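Local coordinates for putative alpha-L-fucosidase (Bacteroides thetaiotaomicron VPI-5482, PDB 3GZA), which is probably a glycoside hydrolase family 29 alpha-L-fucosidase, expected to release terminal alpha-L-fucose from glycans, at residues P267-T272 with T312-L317; G225-P230 with V307-T312; F54-L59 with V101-G106; D62-A67 with R112-S117. All coordinates share one frame; numbering follows the deposited sequence.

All four contacts belong to the presumed catalytic barrel. Interaction 1 pairs two barrel strands, and interaction 2 continues from it: the two share T312, their centres are about 10 Å apart, and A311 CB lies 3.6 Å from A268 O. Interactions 3 and 4 form a second pair, joined by the salt bridge from R104 NH1 to D113 OD2 (2.8 Å) and by L59 packing against W64. Interaction 4 approaches interaction 1 to about 5 Å between nearest atoms, whereas interactions 2 and 3 have centres about 39 Å apart. A buffer molecule, EPE, lies about 4 Å from the M269 side chain; the sodium ion held by H31, D34 and I36 is about 11 Å from that of F54.

Interaction 1: residues P267-T272 with T312-L317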
loop_
_atom_site.group_PDB
_atom_site.type_symbol
_atom_site.label_atom_id
_atom_site.label_comp_id
_atom_site.label_asym_id
_atom_site.label_seq_id
_atom_site.Cartn_x
_atom_site.Cartn_y
_atom_site.Cartn_z
ATOM N N PRO A 267 31.807 6.438 17.183
ATOM C CA PRO A 267 32.019 5.466 18.239
ATOM C C PRO A 267 31.330 4.139 18.068
ATOM O O PRO A 267 30.378 3.987 17.304
ATOM C CB PRO A 267 31.565 6.204 19.501
ATOM C CG PRO A 267 30.623 7.256 18.977
ATOM C CD PRO A 267 31.057 7.613 17.662
ATOM N N ALA A 268 31.867 3.165 18.799
ATOM C CA ALA A 268 31.416 1.789 18.692
ATOM C C ALA A 268 30.074 1.426 19.313
ATOM O O ALA A 268 29.736 1.780 20.433
ATOM C CB ALA A 268 32.501 0.845 19.252
HETATM N N MSE A 269 29.319 0.683 18.548
HETATM C CA MSE A 269 28.057 0.106 18.967
HETATM C C MSE A 269 28.209 -1.416 18.961
HETATM O O MSE A 269 28.791 -1.986 18.058
HETATM C CB MSE A 269 26.955 0.477 17.993
HETATM C CG MSE A 269 25.663 -0.011 18.356
HETATM SE SE MSE A 269 25.106 -1.654 17.430
HETATM C CE MSE A 269 24.491 -0.811 15.823
ATOM N N ALA A 270 27.745 -2.068 20.029
ATOM C CA ALA A 270 27.662 -3.535 20.108
ATOM C C ALA A 270 26.193 -3.876 20.150
ATOM O O ALA A 270 25.376 -3.092 20.659
ATOM C CB ALA A 270 28.361 -4.064 21.371
ATOM N N ASP A 271 25.802 -5.014 19.566
ATOM C CA ASP A 271 24.409 -5.402 19.631
ATOM C C ASP A 271 24.252 -6.915 19.612
ATOM O O ASP A 271 25.147 -7.619 19.134
ATOM C CB ASP A 271 23.514 -4.717 18.569
ATOM C CG ASP A 271 23.799 -5.097 17.121
ATOM O OD1 ASP A 271 24.777 -5.767 16.765
ATOM O OD2 ASP A 271 22.969 -4.644 16.267
ATOM N N THR A 272 23.120 -7.356 20.149
ATOM C CA THR A 272 22.802 -8.773 20.150
ATOM C C THR A 272 21.337 -8.956 20.475
ATOM O O THR A 272 20.775 -8.222 21.238
ATOM C CB THR A 272 23.619 -9.558 21.204
ATOM O OG1 THR A 272 23.267 -10.962 21.183
ATOM C CG2 THR A 272 23.424 -9.018 22.647
ATOM N N THR A 312 28.734 1.189 23.480
ATOM C CA THR A 312 27.387 1.149 23.978
ATOM C C THR A 312 26.712 -0.088 23.400
ATOM O O THR A 312 26.781 -0.364 22.196
ATOM C CB THR A 312 26.651 2.446 23.705
ATOM O OG1 THR A 312 27.190 3.436 24.616
ATOM C CG2 THR A 312 25.112 2.291 23.907
ATOM N N LEU A 313 26.031 -0.830 24.262
ATOM C CA LEU A 313 25.431 -2.116 23.946
ATOM C C LEU A 313 23.937 -1.972 23.718
ATOM O O LEU A 313 23.220 -1.386 24.560
ATOM C CB LEU A 313 25.673 -3.056 25.116
ATOM C CG LEU A 313 24.986 -4.426 25.128
ATOM C CD1 LEU A 313 25.486 -5.307 23.940
ATOM C CD2 LEU A 313 25.163 -5.189 26.480
ATOM N N ILE A 314 23.452 -2.553 22.619
ATOM C CA ILE A 314 22.052 -2.567 22.301
ATOM C C ILE A 314 21.500 -3.997 22.358
ATOM O O ILE A 314 21.982 -4.857 21.645
ATOM C CB ILE A 314 21.728 -1.935 20.922
ATOM C CG1 ILE A 314 22.282 -0.491 20.897
ATOM C CG2 ILE A 314 20.196 -1.986 20.663
ATOM C CD1 ILE A 314 22.005 0.278 19.539
ATOM N N LEU A 315 20.513 -4.220 23.209
ATOM C CA LEU A 315 19.873 -5.499 23.291
ATOM C C LEU A 315 18.624 -5.583 22.422
ATOM O O LEU A 315 17.763 -4.694 22.500
ATOM C CB LEU A 315 19.472 -5.779 24.754
ATOM C CG LEU A 315 20.564 -5.851 25.831
ATOM C CD1 LEU A 315 19.923 -5.936 27.224
ATOM C CD2 LEU A 315 21.511 -7.033 25.578
ATOM N N GLY A 316 18.489 -6.664 21.663
ATOM C CA GLY A 316 17.289 -6.889 20.845
ATOM C C GLY A 316 16.228 -7.643 21.595
ATOM O O GLY A 316 16.374 -8.858 21.952
ATOM N N LEU A 317 15.153 -6.919 21.845
ATOM C CA LEU A 317 14.029 -7.460 22.595
ATOM C C LEU A 317 12.844 -7.716 21.666
ATOM O O LEU A 317 12.652 -7.049 20.655
ATOM C CB LEU A 317 13.659 -6.498 23.717
ATOM C CG LEU A 317 14.803 -6.130 24.665
ATOM C CD1 LEU A 317 14.288 -5.274 25.836
ATOM C CD2 LEU A 317 15.639 -7.381 25.128
#
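T272 and I314 meet through their backbones where two parallel strands run together, 4.5 Å apart at closest approach. T272 N donates to I314 O over 3.1 Å, arriving nearly along the C=O axis, and T272 O in turn accepts from G316 N at 2.8 Å. One step earlier, A270 is held through both its N-H and its C=O: its N reaches T312 O in an almost straight bond (2.9 Å, 174°), while its O takes the N-H of I314. A longer bond from T312 N to A268 O opens the series.

The side chains alternate between two faces. On one, A270 and T272 stand beside L313 and L315. T272 OG1 is anti to the backbone N, which leaves CG2 between N and the carbonyl carbon; from there CG2 lies alongside L315 CD2 at 4.0 Å, both side chains pointing the same way. A270 CB meets L313 CD1. On the other face I314 is extended beyond CG1 (chi2 -179°), carrying CD1 to within 3.9 Å of CG of M269, a selenomethionine, and its CB packs against D271 CB. The carboxylate of D271 leads away from this pairing, with OD1 hydrogen-bonded to W219 NE1.

The strands 264-273 and 312-317, with helix 296-304 between them in sequence, form a beta-alpha-beta unit of the TIM barrel. Strand 22-26 pairs with the far edge of 312-317, I314 touching its V25, and helix 327-344 packs on L313 and L315 through M336 and L333.

Interaction 2: residues G225-P230 with V307-T312; sequences GTVEYP and VGRNAT
V227 O receives the N-H of R309 NH1 at 2.9 Å, a fairly straight bond (158° at the hydrogen) that joins two loops. The donor lies in the carbonyl plane of V227, and the oxygen in turn lies in the plane of the guanidinium, so the two flat groups meet edge on. R309 reaches this point with its chain extended from CG to NE, passing V227 in the opposite direction. Y229 comes over one face of the guanidinium with its CB, 3.8 Å from R309 NE and offset toward the rim, while the aromatic ring is turned 50° from the guanidinium plane.

An apolar contact accompanies the polar bond. A311 CB packs on both methyls of V227, 3.6 Å from CG1, and CG2 also reaches R309 CB. The CB of E228 points away, yet E228 OE1 lies 4.7 Å from R309 NH1, not in contact, where opposite charges may attract weakly.

Y229 precedes a cis peptide bond to P230, and its hydroxyl is hydrogen-bonded to S404 O and E403 N; its ring also makes a cation-pi contact with R409. N310 likewise bonds to H407 N. The arrangement thus places two loops of the barrel, one of them leading into strand 312-317, against the C-terminal beta-sandwich, the two-domain architecture known from family 29 fucosidases.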
loop_
_atom_site.group_PDB
_atom_site.type_symbol
_atom_site.label_atom_id
_atom_site.label_comp_id
_atom_site.label_asym_id
_atom_site.label_seq_id
_atom_site.Cartn_x
_atom_site.Cartn_y
_atom_site.Cartn_z
ATOM N N GLY A 225 27.180 -8.880 20.747
ATOM C CA GLY A 225 27.059 -8.011 21.904
ATOM C C GLY A 225 28.404 -7.647 22.493
ATOM O O GLY A 225 28.486 -7.275 23.668
ATOM N N THR A 226 29.452 -7.724 21.668
ATOM C CA THR A 226 30.818 -7.373 22.073
ATOM C C THR A 226 31.479 -6.596 20.966
ATOM O O THR A 226 30.985 -6.544 19.841
ATOM C CB THR A 226 31.710 -8.600 22.336
ATOM O OG1 THR A 226 32.046 -9.275 21.092
ATOM C CG2 THR A 226 31.058 -9.561 23.282
ATOM N N VAL A 227 32.576 -5.959 21.325
ATOM C CA VAL A 227 33.534 -5.404 20.390
ATOM C C VAL A 227 34.876 -6.029 20.725
ATOM O O VAL A 227 35.031 -6.687 21.732
ATOM C CB VAL A 227 33.599 -3.864 20.441
ATOM C CG1 VAL A 227 32.304 -3.238 19.933
ATOM C CG2 VAL A 227 33.953 -3.327 21.867
ATOM N N GLU A 228 35.898 -5.770 19.925
ATOM C CA GLU A 228 37.215 -6.280 20.207
ATOM C C GLU A 228 37.982 -5.280 21.057
ATOM O O GLU A 228 37.428 -4.254 21.461
ATOM C CB GLU A 228 37.925 -6.625 18.912
ATOM C CG GLU A 228 37.231 -7.730 18.119
ATOM C CD GLU A 228 37.202 -9.037 18.871
ATOM O OE1 GLU A 228 38.274 -9.448 19.340
ATOM O OE2 GLU A 228 36.141 -9.682 18.948
ATOM N N TYR A 229 39.221 -5.607 21.396
ATOM C CA TYR A 229 40.064 -4.736 22.212
ATOM C C TYR A 229 41.469 -4.632 21.610
ATOM O O TYR A 229 42.036 -5.665 21.252
ATOM C CB TYR A 229 40.069 -5.228 23.687
ATOM C CG TYR A 229 40.744 -4.177 24.555
ATOM C CD1 TYR A 229 40.002 -3.098 25.042
ATOM C CD2 TYR A 229 42.097 -4.228 24.835
ATOM C CE1 TYR A 229 40.585 -2.105 25.741
ATOM C CE2 TYR A 229 42.727 -3.208 25.549
ATOM C CZ TYR A 229 41.949 -2.145 26.010
ATOM O OH TYR A 229 42.540 -1.136 26.723
ATOM N N PRO A 230 42.031 -3.408 21.504
ATOM C CA PRO A 230 41.481 -2.107 21.907
ATOM C C PRO A 230 40.287 -1.700 21.060
ATOM O O PRO A 230 40.089 -2.241 19.954
ATOM C CB PRO A 230 42.652 -1.140 21.681
ATOM C CG PRO A 230 43.469 -1.766 20.662
ATOM C CD PRO A 230 43.381 -3.242 20.928
ATOM N N VAL A 307 30.264 -2.625 26.999
ATOM C CA VAL A 307 30.330 -1.461 27.862
ATOM C C VAL A 307 31.739 -1.344 28.475
ATOM O O VAL A 307 32.293 -0.249 28.606
ATOM C CB VAL A 307 29.260 -1.525 28.949
ATOM C CG1 VAL A 307 29.409 -0.311 29.959
ATOM C CG2 VAL A 307 27.836 -1.600 28.298
ATOM N N GLY A 308 32.360 -2.467 28.824
ATOM C CA GLY A 308 33.727 -2.467 29.374
ATOM C C GLY A 308 34.874 -2.352 28.396
ATOM O O GLY A 308 36.044 -2.376 28.785
ATOM N N ARG A 309 34.514 -2.246 27.122
ATOM C CA ARG A 309 35.418 -2.048 25.993
ATOM C C ARG A 309 34.995 -0.793 25.183
ATOM O O ARG A 309 35.224 -0.709 23.988
ATOM C CB ARG A 309 35.470 -3.293 25.080
ATOM C CG ARG A 309 36.183 -4.430 25.665
ATOM C CD ARG A 309 36.250 -5.621 24.728
ATOM N NE ARG A 309 36.962 -6.722 25.360
ATOM C CZ ARG A 309 37.122 -7.913 24.789
ATOM N NH1 ARG A 309 36.648 -8.162 23.592
ATOM N NH2 ARG A 309 37.746 -8.871 25.435
ATOM N N ASN A 310 34.411 0.206 25.853
ATOM C CA ASN A 310 34.140 1.495 25.222
ATOM C C ASN A 310 33.152 1.415 24.077
ATOM O O ASN A 310 33.285 2.099 23.077
ATOM C CB ASN A 310 35.465 2.091 24.680
ATOM C CG ASN A 310 35.363 3.565 24.345
ATOM O OD1 ASN A 310 34.545 4.311 24.929
ATOM N ND2 ASN A 310 36.266 4.024 23.441
ATOM N N ALA A 311 32.145 0.549 24.206
ATOM C CA ALA A 311 31.069 0.460 23.256
ATOM C C ALA A 311 29.718 0.484 24.011
ATOM O O ALA A 311 29.578 -0.118 25.048
ATOM C CB ALA A 311 31.193 -0.856 22.410
ATOM N N THR A 312 28.734 1.189 23.480
ATOM C CA THR A 312 27.387 1.149 23.978
ATOM C C THR A 312 26.712 -0.088 23.400
ATOM O O THR A 312 26.781 -0.364 22.196
ATOM C CB THR A 312 26.651 2.446 23.705
ATOM O OG1 THR A 312 27.190 3.436 24.616
ATOM C CG2 THR A 312 25.112 2.291 23.907
#

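Interaction 3: residues F54-L59 with V101-G106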
loop_
_atom_site.group_PDB
_atom_site.type_symbol
_atom_site.label_atom_id
_atom_site.label_comp_id
_atom_site.label_asym_id
_atom_site.label_seq_id
_atom_site.Cartn_x
_atom_site.Cartn_y
_atom_site.Cartn_z
ATOM N N PHE A 54 -2.293 -9.102 12.478
ATOM C CA PHE A 54 -1.763 -8.150 13.446
ATOM C C PHE A 54 -2.872 -7.785 14.426
ATOM O O PHE A 54 -3.744 -6.946 14.107
ATOM C CB PHE A 54 -1.298 -6.877 12.752
ATOM C CG PHE A 54 -0.488 -5.959 13.647
ATOM C CD1 PHE A 54 -1.103 -4.991 14.420
ATOM C CD2 PHE A 54 0.885 -6.077 13.699
ATOM C CE1 PHE A 54 -0.403 -4.223 15.289
ATOM C CE2 PHE A 54 1.648 -5.267 14.551
ATOM C CZ PHE A 54 0.996 -4.315 15.333
ATOM N N ASN A 55 -2.807 -8.325 15.636
ATOM C CA ASN A 55 -3.839 -8.111 16.649
ATOM C C ASN A 55 -3.326 -8.280 18.082
ATOM O O ASN A 55 -3.742 -9.225 18.769
ATOM C CB ASN A 55 -5.017 -9.048 16.339
ATOM C CG ASN A 55 -6.251 -8.739 17.136
ATOM O OD1 ASN A 55 -6.513 -7.574 17.464
ATOM N ND2 ASN A 55 -7.038 -9.778 17.444
ATOM N N PRO A 56 -2.399 -7.411 18.529
ATOM C CA PRO A 56 -1.825 -7.523 19.882
ATOM C C PRO A 56 -2.844 -6.952 20.897
ATOM O O PRO A 56 -2.748 -5.797 21.324
ATOM C CB PRO A 56 -0.557 -6.701 19.804
ATOM C CG PRO A 56 -0.796 -5.678 18.780
ATOM C CD PRO A 56 -1.817 -6.287 17.791
ATOM N N THR A 57 -3.791 -7.774 21.317
ATOM C CA THR A 57 -4.877 -7.297 22.160
ATOM C C THR A 57 -4.472 -6.910 23.599
ATOM O O THR A 57 -5.268 -6.258 24.295
ATOM C CB THR A 57 -6.056 -8.332 22.235
ATOM O OG1 THR A 57 -5.585 -9.556 22.804
ATOM C CG2 THR A 57 -6.686 -8.577 20.836
ATOM N N GLU A 58 -3.262 -7.287 24.028
ATOM C CA GLU A 58 -2.737 -6.930 25.351
ATOM C C GLU A 58 -1.573 -5.965 25.239
ATOM O O GLU A 58 -0.812 -5.792 26.181
ATOM C CB GLU A 58 -2.292 -8.178 26.110
ATOM C CG GLU A 58 -3.416 -9.143 26.461
ATOM C CD GLU A 58 -2.909 -10.371 27.164
ATOM O OE1 GLU A 58 -2.550 -10.247 28.349
ATOM O OE2 GLU A 58 -2.899 -11.461 26.549
ATOM N N LEU A 59 -1.481 -5.282 24.108
ATOM C CA LEU A 59 -0.351 -4.348 23.895
ATOM C C LEU A 59 -0.207 -3.405 25.049
ATOM O O LEU A 59 -1.174 -2.751 25.460
ATOM C CB LEU A 59 -0.564 -3.548 22.626
ATOM C CG LEU A 59 0.598 -2.564 22.387
ATOM C CD1 LEU A 59 1.775 -3.333 21.895
ATOM C CD2 LEU A 59 0.276 -1.455 21.363
ATOM N N VAL A 101 -5.652 -1.616 9.455
ATOM C CA VAL A 101 -6.000 -2.813 10.172
ATOM C C VAL A 101 -7.201 -2.659 11.073
ATOM O O VAL A 101 -7.584 -1.536 11.431
ATOM C CB VAL A 101 -4.801 -3.332 11.025
ATOM C CG1 VAL A 101 -3.600 -3.630 10.161
ATOM C CG2 VAL A 101 -4.486 -2.368 12.201
ATOM N N LYS A 102 -7.846 -3.779 11.388
ATOM C CA LYS A 102 -9.019 -3.789 12.290
ATOM C C LYS A 102 -8.669 -3.502 13.753
ATOM O O LYS A 102 -9.462 -2.870 14.472
ATOM C CB LYS A 102 -9.730 -5.136 12.201
ATOM C CG LYS A 102 -10.308 -5.454 10.826
ATOM C CD LYS A 102 -10.761 -6.914 10.774
ATOM C CE LYS A 102 -11.424 -7.291 9.408
ATOM N NZ LYS A 102 -11.874 -8.762 9.291
ATOM N N TRP A 103 -7.465 -3.927 14.162
ATOM C CA TRP A 103 -6.960 -3.658 15.501
ATOM C C TRP A 103 -7.009 -2.159 15.790
ATOM O O TRP A 103 -6.593 -1.336 14.967
ATOM C CB TRP A 103 -5.538 -4.175 15.613
ATOM C CG TRP A 103 -4.895 -3.923 16.924
ATOM C CD1 TRP A 103 -5.065 -4.641 18.053
ATOM C CD2 TRP A 103 -3.929 -2.903 17.235
ATOM N NE1 TRP A 103 -4.280 -4.129 19.064
ATOM C CE2 TRP A 103 -3.566 -3.077 18.586
ATOM C CE3 TRP A 103 -3.327 -1.881 16.509
ATOM C CZ2 TRP A 103 -2.640 -2.245 19.228
ATOM C CZ3 TRP A 103 -2.420 -1.075 17.141
ATOM C CH2 TRP A 103 -2.071 -1.257 18.469
ATOM N N ARG A 104 -7.562 -1.820 16.958
ATOM C CA ARG A 104 -7.750 -0.439 17.352
ATOM C C ARG A 104 -8.516 0.427 16.345
ATOM O O ARG A 104 -8.403 1.656 16.363
ATOM C CB ARG A 104 -6.464 0.224 17.842
ATOM C CG ARG A 104 -6.013 -0.343 19.181
ATOM C CD ARG A 104 -4.841 0.419 19.705
ATOM N NE ARG A 104 -4.392 -0.176 20.968
ATOM C CZ ARG A 104 -3.335 0.212 21.680
ATOM N NH1 ARG A 104 -2.573 1.219 21.312
ATOM N NH2 ARG A 104 -3.045 -0.455 22.788
ATOM N N ASP A 105 -9.373 -0.228 15.556
ATOM C CA ASP A 105 -10.285 0.432 14.630
ATOM C C ASP A 105 -9.540 1.355 13.675
ATOM O O ASP A 105 -10.065 2.417 13.282
ATOM C CB ASP A 105 -11.354 1.181 15.453
ATOM C CG ASP A 105 -12.567 1.643 14.625
ATOM O OD1 ASP A 105 -12.947 0.976 13.637
ATOM O OD2 ASP A 105 -13.139 2.675 15.001
ATOM N N GLY A 106 -8.335 0.931 13.323
ATOM C CA GLY A 106 -7.485 1.705 12.425
ATOM C C GLY A 106 -6.930 3.011 12.941
ATOM O O GLY A 106 -6.418 3.827 12.158
HETATM O O HOH W 1 -6.092 -6.207 12.873
HETATM O O HOH W 2 -1.853 0.073 25.391
HETATM O O HOH W 3 -3.826 -2.961 24.759
#
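N55 and W103 lie closest in backbone, their CA atoms 5.6 Å apart, where two irregular loops meet. P56 to L59 form a type I turn closed by L59 N and P56 O, and a water bridges F54 O to W103 N. The W103 indole, carried forward with CG anti to the backbone N (chi1 178°), fills the space between the loops. P56 CD lies over its five-membered ring, 3.6 Å from the centroid, a CH-pi contact. F54 brings an edge to the same face, CE1 approaching W103 CE3 at 3.9 Å with the ring planes 81° apart, a T-shaped pair. At the indole rim, N55 OD1 comes within 3.3 Å of CD1, and L59 CD2 touches CZ2. W103 NE1 makes a weak bond to P56 O (3.2 Å).

R104 CG backs the opposite indole face. L59 CD2 sits over a face of the R104 guanidinium, whose NH2 is bridged to L59 O by each of two waters and whose NH1 is salt-bridged to D113. The chemistry implies an indole held chiefly by CH-pi and aromatic contacts and one weak bond to P56 O, which also closes the turn, with water bridges and a salt bridge at the margins.

Interaction 4: residues D62-A67 with R112-S117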
loop_
_atom_site.group_PDB
_atom_site.type_symbol
_atom_site.label_atom_id
_atom_site.label_comp_id
_atom_site.label_asym_id
_atom_site.label_seq_id
_atom_site.Cartn_x
_atom_site.Cartn_y
_atom_site.Cartn_z
ATOM N N ASP A 62 4.269 0.391 27.967
ATOM C CA ASP A 62 4.866 0.708 29.265
ATOM C C ASP A 62 5.628 -0.541 29.727
ATOM O O ASP A 62 6.670 -0.409 30.335
ATOM C CB ASP A 62 3.845 1.094 30.323
ATOM C CG ASP A 62 3.281 2.493 30.170
ATOM O OD1 ASP A 62 3.803 3.278 29.371
ATOM O OD2 ASP A 62 2.268 2.776 30.923
ATOM N N GLN A 63 5.024 -1.735 29.553
ATOM C CA GLN A 63 5.635 -3.004 29.999
ATOM C C GLN A 63 6.943 -3.266 29.269
ATOM O O GLN A 63 7.935 -3.746 29.872
ATOM C CB GLN A 63 4.613 -4.158 29.907
ATOM C CG GLN A 63 5.070 -5.492 30.468
ATOM C CD GLN A 63 5.741 -6.383 29.473
ATOM O OE1 GLN A 63 5.792 -6.069 28.279
ATOM N NE2 GLN A 63 6.282 -7.520 29.953
ATOM N N TRP A 64 6.962 -2.930 27.987
ATOM C CA TRP A 64 8.200 -3.072 27.185
ATOM C C TRP A 64 9.341 -2.204 27.753
ATOM O O TRP A 64 10.459 -2.665 27.956
ATOM C CB TRP A 64 7.952 -2.574 25.770
ATOM C CG TRP A 64 6.960 -3.290 24.940
ATOM C CD1 TRP A 64 6.006 -4.188 25.358
ATOM C CD2 TRP A 64 6.711 -3.057 23.575
ATOM N NE1 TRP A 64 5.232 -4.564 24.271
ATOM C CE2 TRP A 64 5.623 -3.857 23.180
ATOM C CE3 TRP A 64 7.338 -2.257 22.613
ATOM C CZ2 TRP A 64 5.145 -3.888 21.847
ATOM C CZ3 TRP A 64 6.857 -2.283 21.296
ATOM C CH2 TRP A 64 5.776 -3.089 20.939
ATOM N N VAL A 65 9.034 -0.933 28.003
ATOM C CA VAL A 65 9.992 0.017 28.464
ATOM C C VAL A 65 10.458 -0.336 29.866
ATOM O O VAL A 65 11.642 -0.272 30.177
ATOM C CB VAL A 65 9.443 1.454 28.353
ATOM C CG1 VAL A 65 10.395 2.473 29.008
ATOM C CG2 VAL A 65 9.243 1.789 26.874
ATOM N N GLN A 66 9.557 -0.745 30.742
ATOM C CA GLN A 66 9.990 -1.119 32.072
ATOM C C GLN A 66 10.878 -2.329 32.047
ATOM O O GLN A 66 11.797 -2.438 32.841
ATOM C CB GLN A 66 8.782 -1.437 32.956
ATOM C CG GLN A 66 8.011 -0.194 33.344
ATOM C CD GLN A 66 6.746 -0.511 34.083
ATOM O OE1 GLN A 66 5.770 -1.040 33.510
ATOM N NE2 GLN A 66 6.745 -0.191 35.355
ATOM N N ALA A 67 10.596 -3.256 31.141
ATOM C CA ALA A 67 11.400 -4.471 31.047
ATOM C C ALA A 67 12.840 -4.119 30.652
ATOM O O ALA A 67 13.784 -4.596 31.258
ATOM C CB ALA A 67 10.822 -5.458 30.035
ATOM N N ARG A 112 3.683 6.122 18.720
ATOM C CA ARG A 112 3.260 7.097 19.727
ATOM C C ARG A 112 3.209 6.492 21.129
ATOM O O ARG A 112 3.704 7.050 22.101
ATOM C CB ARG A 112 1.946 7.721 19.369
ATOM C CG ARG A 112 1.671 8.867 20.334
ATOM C CD ARG A 112 0.678 9.875 19.893
ATOM N NE ARG A 112 0.887 10.359 18.552
ATOM C CZ ARG A 112 1.839 11.243 18.190
ATOM N NH1 ARG A 112 2.677 11.755 19.070
ATOM N NH2 ARG A 112 1.909 11.632 16.922
ATOM N N ASP A 113 2.558 5.339 21.232
ATOM C CA ASP A 113 2.492 4.648 22.518
ATOM C C ASP A 113 3.928 4.504 23.048
ATOM O O ASP A 113 4.223 4.790 24.215
ATOM C CB ASP A 113 1.926 3.251 22.341
ATOM C CG ASP A 113 0.421 3.184 22.188
ATOM O OD1 ASP A 113 -0.259 4.178 21.909
ATOM O OD2 ASP A 113 -0.058 2.044 22.339
ATOM N N PHE A 114 4.818 4.064 22.178
ATOM C CA PHE A 114 6.210 3.764 22.524
ATOM C C PHE A 114 7.019 4.937 22.974
ATOM O O PHE A 114 7.653 4.886 24.049
ATOM C CB PHE A 114 6.878 3.125 21.308
ATOM C CG PHE A 114 8.284 2.696 21.547
ATOM C CD1 PHE A 114 8.545 1.500 22.131
ATOM C CD2 PHE A 114 9.353 3.480 21.159
ATOM C CE1 PHE A 114 9.837 1.098 22.385
ATOM C CE2 PHE A 114 10.676 3.042 21.375
ATOM C CZ PHE A 114 10.901 1.869 21.987
ATOM N N VAL A 115 6.953 6.039 22.233
ATOM C CA VAL A 115 7.735 7.193 22.653
ATOM C C VAL A 115 7.174 7.763 23.949
ATOM O O VAL A 115 7.925 8.200 24.841
ATOM C CB VAL A 115 7.854 8.287 21.576
ATOM C CG1 VAL A 115 8.529 7.766 20.290
ATOM C CG2 VAL A 115 6.499 8.919 21.273
ATOM N N ASN A 116 5.846 7.695 24.128
ATOM C CA ASN A 116 5.247 8.133 25.362
ATOM C C ASN A 116 5.744 7.281 26.556
ATOM O O ASN A 116 6.052 7.827 27.622
ATOM C CB ASN A 116 3.701 8.078 25.273
ATOM C CG ASN A 116 3.114 9.149 24.344
ATOM O OD1 ASN A 116 3.801 10.075 23.903
ATOM N ND2 ASN A 116 1.790 9.075 24.139
ATOM N N SER A 117 5.778 5.950 26.362
ATOM C CA SER A 117 6.240 5.033 27.397
ATOM C C SER A 117 7.680 5.309 27.727
ATOM O O SER A 117 8.049 5.329 28.894
ATOM C CB SER A 117 6.041 3.567 26.976
ATOM O OG SER A 117 4.661 3.289 26.848
#
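V65 and S117 pack where two successive outer helices of the TIM barrel, 61-69 and 110-121, lie side by side; strand 75-79 falls between them in sequence. The segments run in broadly the same direction, 43° apart, with axes 9.0 Å from each other at closest approach.

The apolar contacts lie on the side facing the sheet and midway between the helices. V65 sets both methyls on S117: CG2 meets S117 CB at 3.7 Å, and CG1 lies equally near S117 O. Deeper, W64 and F114 cross at about a right angle. F114 CG is anti to the backbone N (chi1 -177°), and the ring beyond it comes nearer to the neighbouring helix, where W64 CE3 approaches the ring's edge, 4.0 Å from CD1. Both aromatics continue inward onto L78 of strand 75-79, and W64 is also held by a bond from NE1 to G323 O.

The polar contacts gather around D62, whose backbone lies nearest that of S117. Its carboxylate is shared between two partners on helix 110-121, for OD2 forms a salt bridge with K120 NZ while OD1 turns to S117. The serine hydroxyl also hydrogen-bonds with T61 OG1, so it sits in a small polar cluster where its proton has more than one acceptor within reach. D62 OD1 approaches S117 OG to 2.7 Å and S117 CB to 3.3 Å.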